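Local coordinates for xanthomonas outer protein D (Xanthomonas euvesicatoria, PDB 2OIX), which is a type III secreted effector of the Ulp1 (C48) cysteine protease family that acts as a deSUMOylating enzyme, cleaving peptide and isopeptide bonds, at residues F66-V80 with A136-A148. The protein carries 1 engineered substitution. Numbering follows the deposited sequence.
Engineered in segment 136-148: A136 (natural residue Cys).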
# COMPACT_ATOMS: atom_id res chain seq x y z
N PHE A 66 1.25 2.46 -3.78
CA PHE A 66 0.87 1.54 -2.70
C PHE A 66 1.73 1.76 -1.48
O PHE A 66 2.95 1.50 -1.51
CB PHE A 66 1.00 0.07 -3.21
CG PHE A 66 0.17 -0.16 -4.41
CD1 PHE A 66 -1.12 -0.71 -4.27
CD2 PHE A 66 0.61 0.28 -5.68
CE1 PHE A 66 -1.96 -0.85 -5.42
CE2 PHE A 66 -0.20 0.12 -6.80
CZ PHE A 66 -1.48 -0.48 -6.66
N LEU A 67 1.10 2.21 -0.39
CA LEU A 67 1.82 2.59 0.82
C LEU A 67 1.43 1.68 1.95
O LEU A 67 0.30 1.77 2.46
CB LEU A 67 1.45 4.02 1.23
CG LEU A 67 1.72 5.08 0.14
CD1 LEU A 67 0.48 5.88 -0.20
CD2 LEU A 67 2.80 6.03 0.55
N PRO A 68 2.33 0.75 2.32
CA PRO A 68 2.02 -0.12 3.46
C PRO A 68 2.14 0.76 4.72
O PRO A 68 3.12 1.51 4.87
CB PRO A 68 3.09 -1.20 3.39
CG PRO A 68 3.70 -1.08 1.94
CD PRO A 68 3.64 0.43 1.71
N ILE A 69 1.13 0.68 5.58
CA ILE A 69 1.06 1.45 6.81
C ILE A 69 1.37 0.50 7.99
O ILE A 69 0.58 -0.35 8.28
CB ILE A 69 -0.33 2.10 6.96
CG1 ILE A 69 -0.72 2.95 5.72
CG2 ILE A 69 -0.40 2.97 8.23
CD1 ILE A 69 0.23 4.03 5.35
N ASN A 70 2.52 0.68 8.64
CA ASN A 70 2.96 -0.15 9.75
C ASN A 70 2.58 0.45 11.09
O ASN A 70 3.00 1.55 11.41
CB ASN A 70 4.50 -0.31 9.70
CG ASN A 70 5.01 -1.39 10.60
OD1 ASN A 70 4.24 -2.19 11.16
ND2 ASN A 70 6.32 -1.47 10.72
N GLN A 71 1.79 -0.27 11.86
CA GLN A 71 1.70 0.03 13.27
C GLN A 71 2.71 -0.92 13.93
O GLN A 71 2.47 -2.12 13.99
CB GLN A 71 0.28 -0.14 13.82
CG GLN A 71 0.09 0.49 15.21
CD GLN A 71 -1.32 0.29 15.83
OE1 GLN A 71 -1.46 0.35 17.04
NE2 GLN A 71 -2.33 0.08 15.01
N PRO A 72 3.86 -0.38 14.38
CA PRO A 72 5.06 -1.16 14.72
C PRO A 72 4.76 -2.29 15.70
O PRO A 72 4.17 -2.03 16.76
CB PRO A 72 5.99 -0.12 15.34
CG PRO A 72 5.57 1.17 14.72
CD PRO A 72 4.08 1.07 14.57
N ASN A 73 5.13 -3.51 15.31
CA ASN A 73 4.85 -4.74 16.07
C ASN A 73 3.39 -4.92 16.44
O ASN A 73 3.08 -5.59 17.44
CB ASN A 73 5.70 -4.83 17.34
CG ASN A 73 7.15 -4.55 17.08
OD1 ASN A 73 7.54 -3.40 16.85
ND2 ASN A 73 7.97 -5.60 17.14
N ALA A 74 2.49 -4.32 15.67
CA ALA A 74 1.08 -4.35 16.03
C ALA A 74 0.17 -4.75 14.86
O ALA A 74 -0.66 -5.65 15.00
CB ALA A 74 0.63 -2.99 16.64
N HIS A 75 0.33 -4.10 13.70
CA HIS A 75 -0.67 -4.24 12.65
C HIS A 75 -0.17 -3.66 11.33
O HIS A 75 0.73 -2.83 11.35
CB HIS A 75 -1.96 -3.54 13.09
CG HIS A 75 -3.13 -3.74 12.18
ND1 HIS A 75 -3.49 -4.98 11.70
CD2 HIS A 75 -4.03 -2.86 11.68
CE1 HIS A 75 -4.57 -4.85 10.95
NE2 HIS A 75 -4.92 -3.58 10.92
N TRP A 76 -0.71 -4.15 10.21
CA TRP A 76 -0.47 -3.57 8.87
C TRP A 76 -1.80 -3.20 8.18
O TRP A 76 -2.78 -3.93 8.27
CB TRP A 76 0.18 -4.56 7.92
CG TRP A 76 1.63 -4.89 8.18
CD1 TRP A 76 2.11 -6.00 8.80
CD2 TRP A 76 2.75 -4.11 7.82
NE1 TRP A 76 3.50 -5.97 8.87
CE2 TRP A 76 3.92 -4.82 8.24
CE3 TRP A 76 2.91 -2.87 7.15
CZ2 TRP A 76 5.20 -4.34 8.03
CZ3 TRP A 76 4.22 -2.39 6.94
CH2 TRP A 76 5.34 -3.12 7.38
N SER A 77 -1.79 -2.12 7.40
CA SER A 77 -2.89 -1.87 6.49
C SER A 77 -2.29 -1.24 5.21
O SER A 77 -1.06 -1.05 5.09
CB SER A 77 -3.92 -0.98 7.14
OG SER A 77 -3.29 0.26 7.41
N LEU A 78 -3.16 -0.92 4.26
CA LEU A 78 -2.72 -0.46 2.98
C LEU A 78 -3.40 0.84 2.61
O LEU A 78 -4.67 0.94 2.60
CB LEU A 78 -3.06 -1.47 1.92
CG LEU A 78 -2.75 -1.08 0.47
CD1 LEU A 78 -1.23 -0.78 0.30
CD2 LEU A 78 -3.27 -2.15 -0.53
N LEU A 79 -2.58 1.83 2.29
CA LEU A 79 -3.12 3.06 1.75
C LEU A 79 -2.72 3.11 0.26
O LEU A 79 -1.54 3.01 -0.07
CB LEU A 79 -2.51 4.28 2.47
CG LEU A 79 -3.05 5.56 1.94
CD1 LEU A 79 -4.59 5.64 2.27
CD2 LEU A 79 -2.25 6.77 2.49
N VAL A 80 -3.67 3.37 -0.63
CA VAL A 80 -3.36 3.49 -2.07
C VAL A 80 -3.65 4.94 -2.47
O VAL A 80 -4.73 5.51 -2.17
CB VAL A 80 -4.16 2.49 -2.94
CG1 VAL A 80 -3.87 2.67 -4.46
CG2 VAL A 80 -3.87 1.08 -2.52
N ALA A 136 -2.20 -9.62 9.08
CA ALA A 136 -2.44 -8.29 8.50
C ALA A 136 -1.50 -8.13 7.29
O ALA A 136 -1.94 -7.70 6.22
CB ALA A 136 -2.25 -7.19 9.55
N GLY A 137 -0.25 -8.57 7.43
CA GLY A 137 0.76 -8.51 6.38
C GLY A 137 0.40 -9.21 5.08
O GLY A 137 0.62 -8.66 3.99
N ASP A 138 -0.11 -10.44 5.20
CA ASP A 138 -0.59 -11.20 4.07
C ASP A 138 -1.69 -10.43 3.32
O ASP A 138 -1.72 -10.40 2.08
CB ASP A 138 -1.13 -12.56 4.55
CG ASP A 138 -0.09 -13.39 5.37
OD1 ASP A 138 0.13 -14.60 5.08
OD2 ASP A 138 0.45 -12.89 6.38
N HIS A 139 -2.61 -9.83 4.07
CA HIS A 139 -3.75 -9.11 3.50
C HIS A 139 -3.27 -7.87 2.69
O HIS A 139 -3.77 -7.61 1.58
CB HIS A 139 -4.76 -8.73 4.58
CG HIS A 139 -5.66 -9.86 4.99
ND1 HIS A 139 -5.32 -10.77 5.97
CD2 HIS A 139 -6.91 -10.20 4.58
CE1 HIS A 139 -6.30 -11.64 6.14
NE2 HIS A 139 -7.27 -11.33 5.30
N VAL A 140 -2.29 -7.16 3.24
CA VAL A 140 -1.64 -6.06 2.53
C VAL A 140 -0.97 -6.52 1.23
O VAL A 140 -1.28 -5.95 0.17
CB VAL A 140 -0.71 -5.22 3.42
CG1 VAL A 140 0.04 -4.20 2.55
CG2 VAL A 140 -1.52 -4.47 4.47
N LEU A 141 -0.19 -7.62 1.28
CA LEU A 141 0.55 -8.07 0.11
C LEU A 141 -0.42 -8.48 -0.98
O LEU A 141 -0.26 -8.11 -2.15
CB LEU A 141 1.49 -9.25 0.46
CG LEU A 141 2.70 -8.77 1.26
CD1 LEU A 141 3.75 -9.74 1.46
CD2 LEU A 141 3.34 -7.50 0.57
N THR A 142 -1.39 -9.31 -0.60
CA THR A 142 -2.43 -9.74 -1.50
C THR A 142 -3.21 -8.58 -2.11
O THR A 142 -3.43 -8.61 -3.33
CB THR A 142 -3.42 -10.71 -0.80
OG1 THR A 142 -2.66 -11.70 -0.10
CG2 THR A 142 -4.31 -11.38 -1.86
N GLY A 143 -3.58 -7.58 -1.31
CA GLY A 143 -4.28 -6.42 -1.85
C GLY A 143 -3.44 -5.67 -2.90
O GLY A 143 -3.95 -5.26 -3.98
N ILE A 144 -2.13 -5.54 -2.63
CA ILE A 144 -1.24 -4.86 -3.57
C ILE A 144 -1.20 -5.58 -4.91
O ILE A 144 -1.36 -4.93 -5.96
CB ILE A 144 0.19 -4.70 -2.98
CG1 ILE A 144 0.18 -3.65 -1.82
CG2 ILE A 144 1.17 -4.32 -4.10
CD1 ILE A 144 1.49 -3.60 -1.04
N GLU A 145 -1.06 -6.90 -4.85
CA GLU A 145 -0.92 -7.82 -5.99
C GLU A 145 -2.17 -7.83 -6.90
O GLU A 145 -2.07 -7.68 -8.11
CB GLU A 145 -0.67 -9.23 -5.46
CG GLU A 145 -0.63 -10.32 -6.52
CD GLU A 145 0.78 -10.67 -6.95
OE1 GLU A 145 1.72 -10.16 -6.30
OE2 GLU A 145 0.94 -11.48 -7.91
N VAL A 146 -3.33 -8.00 -6.27
CA VAL A 146 -4.65 -7.93 -6.89
C VAL A 146 -4.86 -6.58 -7.56
O VAL A 146 -5.23 -6.54 -8.72
CB VAL A 146 -5.75 -8.15 -5.85
CG1 VAL A 146 -7.12 -7.93 -6.44
CG2 VAL A 146 -5.69 -9.63 -5.32
N LEU A 147 -4.64 -5.51 -6.81
CA LEU A 147 -4.86 -4.17 -7.37
C LEU A 147 -3.85 -3.82 -8.51
O LEU A 147 -4.25 -3.24 -9.54
CB LEU A 147 -4.85 -3.14 -6.24
CG LEU A 147 -6.00 -3.10 -5.22
CD1 LEU A 147 -5.73 -1.81 -4.28
CD2 LEU A 147 -7.35 -2.91 -5.92
N ALA A 148 -2.57 -4.17 -8.32
CA ALA A 148 -1.56 -4.06 -9.40
C ALA A 148 -2.00 -4.74 -10.69
O ALA A 148 -1.90 -4.15 -11.76
CB ALA A 148 -0.18 -4.59 -8.94
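The probable active site of this Ulp1-type cysteine protease, which has a papain-like fold, lies where the N-terminus of helix 136-148 meets strand 75-80: A136, engineered from the natural cysteine, sits beside H75. In this family the catalytic Cys opens the central helix and the His lies on the sheet, an arrangement these positions match. CB of A136 is 3.3 Å from ND1 of H75, while NE2 of the same imidazole is hydrogen-bonded to D95, consistent with a Cys-His-Asp triad whose thiol is missing here. With CG anti to the backbone N (chi1 -173°), the H75 ring end swings nearer the helix than its CB direction would suggest.

Beyond the site the helix packs on the sheet, its axis nearly parallel to strand 75-80 (17°, 7.0 Å at closest approach), and apolar side chains fill the interface. The indole of W76 lies against the G137 backbone, CD1 3.7 Å from CA, with NE1 hydrogen-bonded to the backbone O of L5. V140 is branched and compact, suiting a place where CG2 presses on the S77 backbone, 3.4 Å from its C. Farther along, I144 and L78 are long enough to meet between helix and sheet, CG1 to CD1 at 3.8 Å. F66 runs past I144 in the opposite direction, its broad ring spanning to L147. Toward the far end, flexible L147 reaches two strands: CD1 is 3.9 Å from CG2 of V80, and CB lies at the F66 ring edge, 3.8 Å from CE1.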